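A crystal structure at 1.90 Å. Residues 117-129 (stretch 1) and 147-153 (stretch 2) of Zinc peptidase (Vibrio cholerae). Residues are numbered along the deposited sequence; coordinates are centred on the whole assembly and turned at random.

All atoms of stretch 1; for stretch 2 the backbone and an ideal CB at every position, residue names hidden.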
# COMPACT_ATOMS: atom_id res chain seq x y z
N ARG A 117 -14.71 21.96 -0.83
CA ARG A 117 -15.42 22.77 -1.82
C ARG A 117 -14.57 23.14 -3.03
O ARG A 117 -15.10 23.33 -4.13
CB ARG A 117 -15.98 24.04 -1.17
CG ARG A 117 -17.04 23.76 -0.13
CD ARG A 117 -17.80 25.02 0.28
NE ARG A 117 -18.86 24.69 1.23
CZ ARG A 117 -19.80 25.54 1.63
NH1 ARG A 117 -19.82 26.79 1.16
NH2 ARG A 117 -20.73 25.15 2.49
N VAL A 118 -13.26 23.24 -2.83
CA VAL A 118 -12.37 23.60 -3.93
C VAL A 118 -11.85 22.40 -4.72
O VAL A 118 -11.07 22.56 -5.66
CB VAL A 118 -11.17 24.44 -3.42
CG1 VAL A 118 -10.12 23.54 -2.78
CG2 VAL A 118 -10.57 25.24 -4.57
N GLY A 119 -12.26 21.19 -4.35
CA GLY A 119 -11.81 20.02 -5.10
C GLY A 119 -11.03 18.93 -4.39
O GLY A 119 -10.91 17.82 -4.91
N LEU A 120 -10.47 19.23 -3.23
CA LEU A 120 -9.70 18.22 -2.50
C LEU A 120 -10.64 17.14 -1.95
O LEU A 120 -11.78 17.43 -1.57
CB LEU A 120 -8.93 18.88 -1.36
CG LEU A 120 -7.88 19.88 -1.84
CD1 LEU A 120 -7.51 20.83 -0.73
CD2 LEU A 120 -6.66 19.10 -2.34
N THR A 121 -10.15 15.90 -1.89
CA THR A 121 -10.94 14.79 -1.37
C THR A 121 -10.77 14.68 0.14
O THR A 121 -9.94 15.37 0.74
CB THR A 121 -10.52 13.45 -1.99
OG1 THR A 121 -9.19 13.12 -1.55
CG2 THR A 121 -10.55 13.52 -3.50
N SER A 122 -11.56 13.79 0.75
CA SER A 122 -11.49 13.57 2.19
C SER A 122 -10.11 13.06 2.57
O SER A 122 -9.53 13.51 3.56
CB SER A 122 -12.55 12.55 2.63
OG SER A 122 -13.86 13.06 2.44
N SER A 123 -9.60 12.11 1.79
CA SER A 123 -8.28 11.54 2.07
C SER A 123 -7.18 12.59 1.94
O SER A 123 -6.22 12.59 2.70
CB SER A 123 -8.00 10.35 1.13
OG SER A 123 -8.04 10.75 -0.22
N GLN A 124 -7.32 13.48 0.96
CA GLN A 124 -6.32 14.53 0.78
C GLN A 124 -6.38 15.48 1.98
O GLN A 124 -5.34 15.92 2.47
CB GLN A 124 -6.57 15.30 -0.53
CG GLN A 124 -6.28 14.44 -1.76
CD GLN A 124 -6.56 15.15 -3.08
OE1 GLN A 124 -7.65 15.68 -3.30
NE2 GLN A 124 -5.57 15.14 -3.97
N VAL A 125 -7.58 15.79 2.45
CA VAL A 125 -7.75 16.67 3.60
C VAL A 125 -7.14 16.00 4.83
O VAL A 125 -6.47 16.65 5.63
CB VAL A 125 -9.24 16.97 3.86
CG1 VAL A 125 -9.40 17.78 5.16
CG2 VAL A 125 -9.82 17.74 2.69
N ALA A 126 -7.37 14.70 4.97
CA ALA A 126 -6.83 13.95 6.09
C ALA A 126 -5.30 13.98 6.04
O ALA A 126 -4.64 14.23 7.04
CB ALA A 126 -7.32 12.52 6.05
N ASN A 127 -4.74 13.73 4.86
CA ASN A 127 -3.29 13.74 4.68
C ASN A 127 -2.74 15.11 5.09
O ASN A 127 -1.75 15.21 5.81
CB ASN A 127 -2.92 13.43 3.22
CG ASN A 127 -1.41 13.32 3.00
OD1 ASN A 127 -0.64 13.12 3.94
ND2 ASN A 127 -0.99 13.45 1.74
N ILE A 128 -3.41 16.16 4.64
CA ILE A 128 -2.99 17.52 4.96
C ILE A 128 -3.03 17.81 6.46
O ILE A 128 -2.05 18.30 7.03
CB ILE A 128 -3.87 18.56 4.22
CG1 ILE A 128 -3.61 18.47 2.71
CG2 ILE A 128 -3.56 19.97 4.72
CD1 ILE A 128 -4.52 19.33 1.86
N THR A 129 -4.16 17.51 7.10
CA THR A 129 -4.27 17.77 8.54
C THR A 129 -3.26 16.93 9.32
O THR A 129 -2.74 17.38 10.34
CB THR A 129 -5.71 17.51 9.06
OG1 THR A 129 -6.13 16.19 8.70
CG2 THR A 129 -6.68 18.53 8.47
N UNK A 147 -5.82 31.91 4.23
CA UNK A 147 -5.99 31.08 3.04
C UNK A 147 -4.93 29.99 2.94
O UNK A 147 -3.97 29.97 3.71
CB UNK A 147 -5.95 31.95 1.78
N UNK A 148 -5.13 29.07 1.99
CA UNK A 148 -4.22 27.94 1.76
C UNK A 148 -4.02 27.66 0.27
O UNK A 148 -4.86 28.02 -0.56
CB UNK A 148 -4.76 26.69 2.45
N UNK A 149 -2.92 27.00 -0.06
CA UNK A 149 -2.59 26.64 -1.44
C UNK A 149 -1.97 25.25 -1.37
O UNK A 149 -0.97 25.06 -0.68
CB UNK A 149 -1.65 27.65 -2.09
N UNK A 150 -2.54 24.30 -2.10
CA UNK A 150 -2.06 22.93 -2.11
C UNK A 150 -1.62 22.55 -3.53
O UNK A 150 -2.42 22.61 -4.45
CB UNK A 150 -3.14 21.98 -1.60
N UNK A 151 -0.36 22.18 -3.70
CA UNK A 151 0.12 21.78 -5.02
C UNK A 151 0.04 20.26 -5.14
O UNK A 151 0.68 19.53 -4.37
CB UNK A 151 1.55 22.27 -5.26
N UNK A 152 -0.75 19.78 -6.10
CA UNK A 152 -0.92 18.35 -6.32
C UNK A 152 -0.47 17.96 -7.74
O UNK A 152 -0.58 18.74 -8.68
CB UNK A 152 -2.38 17.95 -6.09
N UNK A 153 0.06 16.75 -7.86
CA UNK A 153 0.48 16.22 -9.14
C UNK A 153 -0.56 15.16 -9.47
O UNK A 153 -0.85 14.29 -8.65
CB UNK A 153 1.90 15.66 -9.11

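Stretch 2 is an extended strand, so its side chains alternate, and the even-numbered positions send their CA-to-CB bonds toward stretch 1. What they meet is a largely apolar surface: V118 and L120 from the turn before the helix, then Q124 and I128, one helical turn apart. No hydrogen bond joins the two stretches, so the contact rests on shape and apolar packing.

Position 147 begins the strand with extended backbone angles (-134/171) and nothing of stretch 1 within 5.5 Å of its ideal CB. This contact sets no limit on it, and a long polar chain is as acceptable as a small one. The residue is R147, which stays out of reach.

At position 148 the CB points toward stretch 1, yet it too finds nothing within 5.5 Å. The methyl groups of V118 and L120 lie farther off, so a short side chain would leave the space uncrossed, whereas a long apolar one, such as leucine, methionine or an aromatic residue, could span it. The residue is F148. With chi1 at 60° (p), its ring extends far enough for CE1 to lie 4.3 Å from V118 CG1, which sits at the ring edge, near the ring plane. The same F148 CE1 is 4.5 Å from L120 CD1, a looser contact.

Position 149 turns out of reach of stretch 1, and many polar or apolar residues would do. It is D149, whose OD1 is hydrogen-bonded elsewhere in the structure.

Position 150 is the centre of the contact. Its CA and that of I128 form the nearest CA pair, 9.0 Å apart, and its ideal CB lies 4.6 Å from both I128 CD1 and L120 CD1. A medium-sized aliphatic chain can pack against these side-by-side methyl groups; valine, leucine, isoleucine or methionine could serve, and beta-branching also suits the strand angles of -118/121. A charge would find no partner in these methyls. The residue is I150, with both chi angles in m. I150 CG1 lies 4.0 Å from L120 CD1 and 3.9 Å from I128 CD1, while I150 CD1 is 3.8 Å from I128 CD1, the closest contact between the stretches.

Position 151 is again out of reach; polar or apolar residues would do. The residue is L151, which stays clear of stretch 1.

At position 152 the ideal CB points toward stretch 1 and lies 4.8 Å from Q124 NE2. That amide could invite a polar partner such as serine, threonine or asparagine, but a compact aliphatic residue could equally rest against the side chain. Q124 OE1 already accepts from T121 N at 2.9 Å, which helps fix the amide at the start of the helix. The residue is V152, whose CG1 comes within 4.1 Å of Q124 NE2: simple packing, with a branched chain well suited to a strand.

Position 153 is free of stretch 1, so polar, charged or apolar residues would all do. It is K153, whose NZ is hydrogen-bonded elsewhere in the structure.

Stretch 2 (147-153) RFDILVK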
# COMPACT_ATOMS: atom_id res chain seq x y z
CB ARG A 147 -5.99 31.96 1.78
CG ARG A 147 -4.92 33.03 1.74
CD ARG A 147 -5.16 33.96 0.55
NE ARG A 147 -4.14 35.00 0.43
CZ ARG A 147 -4.14 35.94 -0.50
NH1 ARG A 147 -5.12 35.99 -1.41
NH2 ARG A 147 -3.18 36.85 -0.54
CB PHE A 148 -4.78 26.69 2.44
CG PHE A 148 -6.14 26.28 1.92
CD1 PHE A 148 -6.27 25.52 0.76
CD2 PHE A 148 -7.30 26.70 2.58
CE1 PHE A 148 -7.53 25.20 0.26
CE2 PHE A 148 -8.56 26.38 2.08
CZ PHE A 148 -8.68 25.63 0.92
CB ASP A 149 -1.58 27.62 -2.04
CG ASP A 149 -2.13 29.03 -2.16
OD1 ASP A 149 -3.05 29.24 -2.97
OD2 ASP A 149 -1.63 29.94 -1.45
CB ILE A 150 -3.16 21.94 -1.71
CG1 ILE A 150 -3.85 22.44 -0.43
CG2 ILE A 150 -2.58 20.54 -1.51
CD1 ILE A 150 -2.92 22.59 0.78
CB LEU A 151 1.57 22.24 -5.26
CG LEU A 151 2.07 21.84 -6.66
CD1 LEU A 151 1.33 22.67 -7.69
CD2 LEU A 151 3.57 22.07 -6.79
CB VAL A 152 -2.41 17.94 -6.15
CG1 VAL A 152 -2.61 16.45 -6.44
CG2 VAL A 152 -2.88 18.27 -4.74
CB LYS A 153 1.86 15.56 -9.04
CG LYS A 153 3.01 16.53 -9.10
CD LYS A 153 4.34 15.80 -9.23
CE LYS A 153 5.47 16.76 -9.59
NZ LYS A 153 5.21 17.43 -10.90
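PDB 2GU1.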